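Local structure of telomere length regulator taz1 (Schizosaccharomyces pombe, 4ZMI) at residues 92-103 with 225-234. The protein binds double-stranded telomeric DNA and regulates telomere length and function in fission yeast, the present chain being its helical domain. Numbering follows the deposited sequence.
Sequences EDLEKPLKSIQF and LLEFKNVRRL
Two side chains of helix 95-103, Glu95 and Lys99, reach across to the backbone that follows helix 225-229 and show how a helix can hold a chain leaving its neighbour. The carboxylate of Glu95 takes backbone N-H groups: OE1 is modelled as accepting from Leu234 N at 2.4 Å, a length too short to trust in detail, and OE2 receives a weak bond from Arg233 N. With CG anti to the backbone N (chi1 -167°) and the rest of the chain extended, the acid runs straight to this tail. One turn later Lys99 bends at chi2 and sends NZ to Val231 O, 2.9 Å away, with a weak bond to Phe228 O, a carbonyl that also accepts the N-H of Val231. The same ammonium lies beside the edge of the Phe228 ring and makes a cation-pi contact with Phe78.

The aromatic contacts lie further along. Gln102 OE1 sits 3.3 Å above one face of the Phe228 ring, displaced from the ring centre, while its NE2 bonds to Ile76 O. Phe103 turns its ring so that Leu225 CB stands over the centre, a CH-pi contact of 3.6 Å to the centroid; Leu226 CG meets the ring edge and Lys229 CD approaches obliquely, its NZ continuing to a salt bridge with Glu23. Leu225 CB would probably lose the face it rests on, and a gap open beside the Lys229 chain, if an alanine stood at Phe103.

Apolar packing closes the other end, where Leu234 CD1 lies 3.7 Å from Glu95 CB. The axes of the short helical segments 95-103 and 225-229 approach to 9.9 Å with their directions 170° apart, an antiparallel pairing within the all-helical domain of Taz1, which sequence places in the TRF family although it is not a structural counterpart of human TRF1 and TRF2.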
loop_
_atom_site.group_PDB
_atom_site.type_symbol
_atom_site.label_atom_id
_atom_site.label_comp_id
_atom_site.label_asym_id
_atom_site.label_seq_id
_atom_site.Cartn_x
_atom_site.Cartn_y
_atom_site.Cartn_z
ATOM N N GLU A 92 8.254 -5.004 17.098
ATOM C CA GLU A 92 7.137 -4.937 18.046
ATOM C C GLU A 92 6.958 -3.587 18.779
ATOM O O GLU A 92 5.839 -3.181 19.071
ATOM C CB GLU A 92 7.283 -6.097 19.042
ATOM C CG GLU A 92 6.394 -6.073 20.265
ATOM C CD GLU A 92 6.802 -7.139 21.269
ATOM O OE1 GLU A 92 7.255 -6.782 22.381
ATOM O OE2 GLU A 92 6.677 -8.336 20.936
ATOM N N ASP A 93 8.057 -2.889 19.058
ATOM C CA ASP A 93 7.994 -1.598 19.750
ATOM C C ASP A 93 7.706 -0.457 18.788
ATOM O O ASP A 93 7.097 0.546 19.160
ATOM C CB ASP A 93 9.321 -1.294 20.468
ATOM C CG ASP A 93 9.364 -1.819 21.900
ATOM O OD1 ASP A 93 8.559 -1.348 22.733
ATOM O OD2 ASP A 93 10.229 -2.675 22.201
ATOM N N LEU A 94 8.153 -0.619 17.550
ATOM C CA LEU A 94 8.214 0.485 16.601
ATOM C C LEU A 94 7.003 0.613 15.681
ATOM O O LEU A 94 7.133 1.117 14.567
ATOM C CB LEU A 94 9.467 0.337 15.741
ATOM C CG LEU A 94 10.781 0.420 16.498
ATOM C CD1 LEU A 94 11.953 0.036 15.609
ATOM C CD2 LEU A 94 10.933 1.827 17.020
ATOM N N GLU A 95 5.832 0.167 16.119
ATOM C CA GLU A 95 4.682 0.160 15.214
ATOM C C GLU A 95 4.308 1.555 14.730
ATOM O O GLU A 95 4.082 1.762 13.543
ATOM C CB GLU A 95 3.476 -0.534 15.838
ATOM C CG GLU A 95 2.392 -0.832 14.832
ATOM C CD GLU A 95 1.116 -1.330 15.470
ATOM O OE1 GLU A 95 1.054 -2.514 15.851
ATOM O OE2 GLU A 95 0.168 -0.532 15.586
ATOM N N LYS A 96 4.272 2.512 15.652
ATOM C CA LYS A 96 3.934 3.901 15.330
ATOM C C LYS A 96 4.764 4.479 14.172
ATOM O O LYS A 96 4.200 4.951 13.196
ATOM C CB LYS A 96 3.998 4.821 16.570
ATOM C CG LYS A 96 3.763 4.140 17.936
ATOM C CD LYS A 96 5.044 3.482 18.503
ATOM C CE LYS A 96 4.867 3.012 19.949
ATOM N NZ LYS A 96 5.098 4.095 20.953
ATOM N N PRO A 97 6.104 4.447 14.262
ATOM C CA PRO A 97 6.824 5.025 13.120
ATOM C C PRO A 97 6.768 4.158 11.864
ATOM O O PRO A 97 6.974 4.690 10.780
ATOM C CB PRO A 97 8.266 5.109 13.627
ATOM C CG PRO A 97 8.363 4.017 14.601
ATOM C CD PRO A 97 7.039 4.026 15.316
ATOM N N LEU A 98 6.520 2.857 12.000
ATOM C CA LEU A 98 6.395 2.011 10.819
ATOM C C LEU A 98 5.184 2.465 10.007
ATOM O O LEU A 98 5.264 2.588 8.792
ATOM C CB LEU A 98 6.294 0.531 11.190
ATOM C CG LEU A 98 7.651 -0.128 11.534
ATOM C CD1 LEU A 98 7.461 -1.478 12.179
ATOM C CD2 LEU A 98 8.560 -0.261 10.305
ATOM N N LYS A 99 4.079 2.741 10.689
ATOM C CA LYS A 99 2.862 3.220 10.023
ATOM C C LYS A 99 3.132 4.493 9.244
ATOM O O LYS A 99 2.587 4.682 8.162
ATOM C CB LYS A 99 1.764 3.492 11.031
ATOM C CG LYS A 99 1.409 2.306 11.885
ATOM C CD LYS A 99 0.295 1.486 11.275
ATOM C CE LYS A 99 -0.105 0.388 12.246
ATOM N NZ LYS A 99 -1.216 -0.439 11.730
ATOM N N SER A 100 3.984 5.358 9.786
ATOM C CA SER A 100 4.334 6.591 9.099
ATOM C C SER A 100 5.085 6.312 7.802
ATOM O O SER A 100 4.748 6.870 6.762
ATOM C CB SER A 100 5.159 7.517 9.997
ATOM O OG SER A 100 4.392 7.982 11.097
ATOM N N ILE A 101 6.099 5.456 7.861
ATOM C CA ILE A 101 6.882 5.120 6.669
ATOM C C ILE A 101 5.978 4.524 5.574
ATOM O O ILE A 101 6.069 4.879 4.392
ATOM C CB ILE A 101 8.009 4.112 7.012
ATOM C CG1 ILE A 101 8.956 4.703 8.055
ATOM C CG2 ILE A 101 8.787 3.725 5.769
ATOM C CD1 ILE A 101 9.425 3.692 9.073
ATOM N N GLN A 102 5.095 3.624 5.973
ATOM C CA GLN A 102 4.196 2.992 5.020
ATOM C C GLN A 102 3.256 4.031 4.360
ATOM O O GLN A 102 3.009 3.976 3.152
ATOM C CB GLN A 102 3.415 1.890 5.726
ATOM C CG GLN A 102 2.408 1.164 4.874
ATOM C CD GLN A 102 1.499 0.289 5.702
ATOM O OE1 GLN A 102 0.675 0.788 6.464
ATOM N NE2 GLN A 102 1.657 -1.027 5.575
ATOM N N PHE A 103 2.765 4.975 5.163
ATOM C CA PHE A 103 1.924 6.086 4.689
ATOM C C PHE A 103 2.611 6.779 3.529
ATOM O O PHE A 103 2.040 6.929 2.443
ATOM C CB PHE A 103 1.721 7.104 5.815
ATOM C CG PHE A 103 0.457 7.903 5.707
ATOM C CD1 PHE A 103 -0.524 7.791 6.680
ATOM C CD2 PHE A 103 0.254 8.774 4.649
ATOM C CE1 PHE A 103 -1.694 8.522 6.590
ATOM C CE2 PHE A 103 -0.915 9.506 4.553
ATOM C CZ PHE A 103 -1.893 9.378 5.527
ATOM N N LEU A 225 -5.186 5.358 4.613
ATOM C CA LEU A 225 -3.872 5.315 5.235
ATOM C C LEU A 225 -3.906 5.974 6.612
ATOM O O LEU A 225 -3.032 5.745 7.436
ATOM C CB LEU A 225 -2.823 6.017 4.359
ATOM C CG LEU A 225 -2.599 5.562 2.910
ATOM C CD1 LEU A 225 -1.429 6.306 2.269
ATOM C CD2 LEU A 225 -2.377 4.066 2.827
ATOM N N LEU A 226 -4.907 6.813 6.851
ATOM C CA LEU A 226 -5.047 7.470 8.145
ATOM C C LEU A 226 -5.696 6.553 9.176
ATOM O O LEU A 226 -5.207 6.462 10.298
ATOM C CB LEU A 226 -5.836 8.773 8.021
ATOM C CG LEU A 226 -5.080 9.992 7.494
ATOM C CD1 LEU A 226 -6.039 11.136 7.218
ATOM C CD2 LEU A 226 -4.015 10.421 8.472
ATOM N N GLU A 227 -6.790 5.884 8.802
ATOM C CA GLU A 227 -7.401 4.858 9.654
ATOM C C GLU A 227 -6.367 3.819 10.057
ATOM O O GLU A 227 -6.258 3.460 11.228
ATOM C CB GLU A 227 -8.512 4.107 8.924
ATOM C CG GLU A 227 -9.574 4.942 8.263
ATOM C CD GLU A 227 -10.589 4.075 7.549
ATOM O OE1 GLU A 227 -10.952 3.007 8.091
ATOM O OE2 GLU A 227 -11.009 4.454 6.439
ATOM N N PHE A 228 -5.639 3.316 9.060
ATOM C CA PHE A 228 -4.571 2.342 9.268
ATOM C C PHE A 228 -3.629 2.890 10.341
ATOM O O PHE A 228 -3.252 2.172 11.263
ATOM C CB PHE A 228 -3.832 2.101 7.938
ATOM C CG PHE A 228 -3.078 0.781 7.844
ATOM C CD1 PHE A 228 -2.818 0.217 6.601
ATOM C CD2 PHE A 228 -2.605 0.118 8.970
ATOM C CE1 PHE A 228 -2.121 -0.978 6.479
ATOM C CE2 PHE A 228 -1.898 -1.091 8.849
ATOM C CZ PHE A 228 -1.657 -1.626 7.606
ATOM N N LYS A 229 -3.300 4.178 10.243
ATOM C CA LYS A 229 -2.299 4.807 11.114
ATOM C C LYS A 229 -2.695 4.899 12.595
ATOM O O LYS A 229 -1.839 5.111 13.454
ATOM C CB LYS A 229 -1.886 6.190 10.579
ATOM C CG LYS A 229 -0.479 6.632 11.001
ATOM C CD LYS A 229 -0.014 7.909 10.295
ATOM C CE LYS A 229 -0.625 9.164 10.907
ATOM N NZ LYS A 229 -0.008 10.405 10.353
ATOM N N ASN A 230 -3.978 4.746 12.904
ATOM C CA ASN A 230 -4.367 4.652 14.309
ATOM C C ASN A 230 -4.968 3.289 14.684
ATOM O O ASN A 230 -5.819 3.188 15.564
ATOM C CB ASN A 230 -5.239 5.838 14.752
ATOM C CG ASN A 230 -6.569 5.899 14.030
ATOM O OD1 ASN A 230 -6.764 5.241 13.013
ATOM N ND2 ASN A 230 -7.492 6.703 14.552
ATOM N N VAL A 231 -4.494 2.242 14.011
ATOM C CA VAL A 231 -4.864 0.865 14.330
ATOM C C VAL A 231 -3.640 0.090 14.838
ATOM O O VAL A 231 -2.561 0.186 14.260
ATOM C CB VAL A 231 -5.443 0.156 13.094
ATOM C CG1 VAL A 231 -5.503 -1.349 13.310
ATOM C CG2 VAL A 231 -6.810 0.699 12.774
ATOM N N ARG A 232 -3.799 -0.663 15.923
ATOM C CA ARG A 232 -2.697 -1.479 16.433
ATOM C C ARG A 232 -2.590 -2.801 15.677
ATOM O O ARG A 232 -3.370 -3.727 15.906
ATOM C CB ARG A 232 -2.833 -1.725 17.938
ATOM C CG ARG A 232 -1.686 -1.150 18.743
ATOM C CD ARG A 232 -1.954 -1.228 20.233
ATOM N NE ARG A 232 -0.845 -0.668 21.003
ATOM C CZ ARG A 232 -0.896 -0.381 22.302
ATOM N NH1 ARG A 232 -2.012 -0.592 22.992
ATOM N NH2 ARG A 232 0.170 0.125 22.911
ATOM N N ARG A 233 -1.621 -2.883 14.770
ATOM C CA ARG A 233 -1.505 -4.055 13.916
ATOM C C ARG A 233 -0.643 -5.147 14.534
ATOM O O ARG A 233 -0.969 -6.332 14.436
ATOM C CB ARG A 233 -0.993 -3.674 12.527
ATOM C CG ARG A 233 -2.095 -3.490 11.490
ATOM C CD ARG A 233 -2.971 -4.728 11.371
ATOM N NE ARG A 233 -4.093 -4.517 10.454
ATOM C CZ ARG A 233 -5.376 -4.484 10.817
ATOM N NH1 ARG A 233 -5.714 -4.667 12.086
ATOM N NH2 ARG A 233 -6.325 -4.281 9.910
ATOM N N LEU A 234 0.447 -4.753 15.182
ATOM C CA LEU A 234 1.322 -5.739 15.807
ATOM C C LEU A 234 0.638 -6.418 16.997
ATOM O O LEU A 234 0.604 -5.885 18.102
ATOM C CB LEU A 234 2.679 -5.124 16.160
ATOM C CG LEU A 234 3.379 -4.614 14.887
ATOM C CD1 LEU A 234 4.717 -3.957 15.167
ATOM C CD2 LEU A 234 3.542 -5.723 13.842
#